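Local coordinates for protein 2-aminomuconic 6-semialdehyde dehydrogenase (Pseudomonas sp., PDB 7BZV) that probably oxidises 2-aminomuconic 6-semialdehyde with NAD+ in the meta-cleavage pathway of 2-aminophenol breakdown, working as a tetramer of the aldehyde dehydrogenase family, at residues 101-106 and 155-161. Residues are numbered along the deposited sequence; the frame is centred on the assembly and turned at random.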
loop_
_atom_site.group_PDB
_atom_site.type_symbol
_atom_site.label_atom_id
_atom_site.label_comp_id
_atom_site.label_asym_id
_atom_site.label_seq_id
_atom_site.Cartn_x
_atom_site.Cartn_y
_atom_site.Cartn_z
ATOM N N ILE B 101 -13.631 28.281 -4.538
ATOM C CA ILE B 101 -12.748 27.619 -3.586
ATOM C C ILE B 101 -13.529 27.186 -2.356
ATOM O O ILE B 101 -13.674 25.980 -2.087
ATOM C CB ILE B 101 -11.569 28.538 -3.223
ATOM C CG1 ILE B 101 -10.689 28.708 -4.471
ATOM C CG2 ILE B 101 -10.799 27.987 -2.021
ATOM C CD1 ILE B 101 -9.498 29.545 -4.274
ATOM N N ASP B 102 -14.025 28.152 -1.581
ATOM C CA ASP B 102 -14.519 27.811 -0.247
ATOM C C ASP B 102 -15.655 26.798 -0.297
ATOM O O ASP B 102 -15.622 25.771 0.397
ATOM C CB ASP B 102 -14.938 29.068 0.493
ATOM C CG ASP B 102 -13.782 30.025 0.632
ATOM O OD1 ASP B 102 -13.489 30.744 -0.345
ATOM O OD2 ASP B 102 -13.121 29.996 1.685
ATOM N N ILE B 103 -16.694 27.082 -1.064
ATOM C CA ILE B 103 -17.883 26.246 -0.957
ATOM C C ILE B 103 -17.613 24.939 -1.701
ATOM O O ILE B 103 -17.920 23.866 -1.161
ATOM C CB ILE B 103 -19.133 26.965 -1.479
ATOM C CG1 ILE B 103 -19.797 27.816 -0.388
ATOM C CG2 ILE B 103 -20.162 25.957 -1.940
ATOM C CD1 ILE B 103 -18.880 28.698 0.419
ATOM N N PRO B 104 -17.066 24.960 -2.929
ATOM C CA PRO B 104 -16.830 23.677 -3.620
ATOM C C PRO B 104 -15.835 22.763 -2.912
ATOM O O PRO B 104 -16.109 21.569 -2.795
ATOM C CB PRO B 104 -16.310 24.102 -5.003
ATOM C CG PRO B 104 -16.979 25.503 -5.215
ATOM C CD PRO B 104 -16.869 26.110 -3.833
ATOM N N ARG B 105 -14.693 23.279 -2.443
ATOM C CA ARG B 105 -13.776 22.451 -1.661
ATOM C C ARG B 105 -14.395 22.025 -0.336
ATOM O O ARG B 105 -14.169 20.904 0.135
ATOM C CB ARG B 105 -12.468 23.192 -1.420
ATOM C CG ARG B 105 -11.671 23.446 -2.743
ATOM C CD ARG B 105 -10.207 23.931 -2.489
ATOM N NE ARG B 105 -9.544 24.399 -3.716
ATOM C CZ ARG B 105 -8.258 24.758 -3.804
ATOM N NH1 ARG B 105 -7.455 24.691 -2.747
ATOM N NH2 ARG B 105 -7.761 25.168 -4.962
ATOM N N GLY B 106 -15.195 22.880 0.279
ATOM C CA GLY B 106 -15.844 22.466 1.516
ATOM C C GLY B 106 -16.748 21.264 1.324
ATOM O O GLY B 106 -16.820 20.375 2.182
ATOM N N LEU B 155 -10.682 30.420 6.206
ATOM C CA LEU B 155 -11.375 29.492 5.320
ATOM C C LEU B 155 -12.380 28.747 6.191
ATOM O O LEU B 155 -12.207 27.561 6.493
ATOM C CB LEU B 155 -10.388 28.543 4.643
ATOM C CG LEU B 155 -9.272 29.171 3.814
ATOM C CD1 LEU B 155 -8.168 28.059 3.668
ATOM C CD2 LEU B 155 -9.672 29.720 2.456
ATOM N N PRO B 156 -13.437 29.439 6.658
ATOM C CA PRO B 156 -14.307 28.833 7.684
ATOM C C PRO B 156 -14.882 27.476 7.285
ATOM O O PRO B 156 -14.688 26.482 8.000
ATOM C CB PRO B 156 -15.418 29.884 7.884
ATOM C CG PRO B 156 -14.823 31.185 7.417
ATOM C CD PRO B 156 -13.870 30.803 6.287
ATOM N N LEU B 157 -15.616 27.398 6.176
ATOM C CA LEU B 157 -16.227 26.117 5.835
ATOM C C LEU B 157 -15.177 25.094 5.410
ATOM O O LEU B 157 -15.234 23.931 5.821
ATOM C CB LEU B 157 -17.258 26.275 4.718
ATOM C CG LEU B 157 -17.974 24.985 4.335
ATOM C CD1 LEU B 157 -18.884 24.500 5.443
ATOM C CD2 LEU B 157 -18.765 25.222 3.043
ATOM N N LEU B 158 -14.235 25.510 4.571
ATOM C CA LEU B 158 -13.281 24.570 3.984
ATOM C C LEU B 158 -12.453 23.850 5.059
ATOM O O LEU B 158 -12.365 22.614 5.067
ATOM C CB LEU B 158 -12.391 25.330 3.017
ATOM C CG LEU B 158 -11.407 24.545 2.137
ATOM C CD1 LEU B 158 -10.907 25.519 1.043
ATOM C CD2 LEU B 158 -10.279 24.053 2.902
ATOM N N LEU B 159 -11.846 24.601 5.977
ATOM C CA LEU B 159 -11.029 23.991 7.036
ATOM C C LEU B 159 -11.875 23.301 8.099
ATOM O O LEU B 159 -11.423 22.324 8.711
ATOM C CB LEU B 159 -10.126 25.035 7.692
ATOM C CG LEU B 159 -8.969 25.455 6.764
ATOM C CD1 LEU B 159 -8.125 26.588 7.369
ATOM C CD2 LEU B 159 -8.093 24.258 6.387
ATOM N N LEU B 160 -13.093 23.778 8.345
ATOM C CA LEU B 160 -14.010 23.018 9.186
ATOM C C LEU B 160 -14.279 21.637 8.607
ATOM O O LEU B 160 -14.112 20.624 9.307
ATOM C CB LEU B 160 -15.311 23.796 9.374
ATOM C CG LEU B 160 -16.427 23.074 10.131
ATOM C CD1 LEU B 160 -15.944 22.669 11.522
ATOM C CD2 LEU B 160 -17.701 23.939 10.237
ATOM N N THR B 161 -14.739 21.556 7.347
ATOM C CA THR B 161 -15.069 20.237 6.830
ATOM C C THR B 161 -13.815 19.381 6.598
ATOM O O THR B 161 -13.918 18.152 6.560
ATOM C CB THR B 161 -15.907 20.318 5.542
ATOM O OG1 THR B 161 -15.145 20.924 4.494
ATOM C CG2 THR B 161 -17.191 21.116 5.787
HETATM O O HOH W 1 -13.948 28.307 3.618
#
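Leu-158 lies alongside the aliphatic part of Arg-105, the two side chains pointing the same way, with its CD1 3.7 Å from Arg-105 CB and also close to CD. Leu-158 CD1 also meets Ile-101 CG2 at 3.9 Å. With CG anti to the backbone N (chi1 -173°), the side chain turns this branch toward both residues. The extended Arg-105 carries its guanidinium away from this apolar patch to Phe-447, whose carbonyl and ring it engages by a hydrogen bond and a cation-pi contact.

Helix 156-169 follows strand 134-150 of the large mixed sheet, consistent with the Rossmann-like NAD-binding domain of aldehyde dehydrogenases. Helix 95-119 runs nearly parallel to it here, the local axes 7.9 Å apart at 22°, and the backbones come closest where the CA atoms of Gly-106 and Leu-158 stand 4.1 Å from each other. Beside Gly-106, which has no side chain to intervene, CD2 of Leu-157 packs over the backbone and on toward Ile-103, while Phe-83 of helix 80-91 touches both of those side chains. Thr-161 OG1 donates to Gly-106 O at 2.9 Å, in the carbonyl plane on a lone pair, and is also hydrogen-bonded to Asn-109.

At the start of helix 156-169, a water donates to Asp-102 OD2 (2.7 Å) and accepts from Leu-158 N (3.0 Å), while Leu-157 N bonds to Glu-87. Lys-93 forms a salt bridge with the same carboxylate oxygen. These first-turn amides are thus served by acidic side chains, and the positive end of the helix dipole would be expected, with Lys-93, to stabilise Asp-102 as an anion.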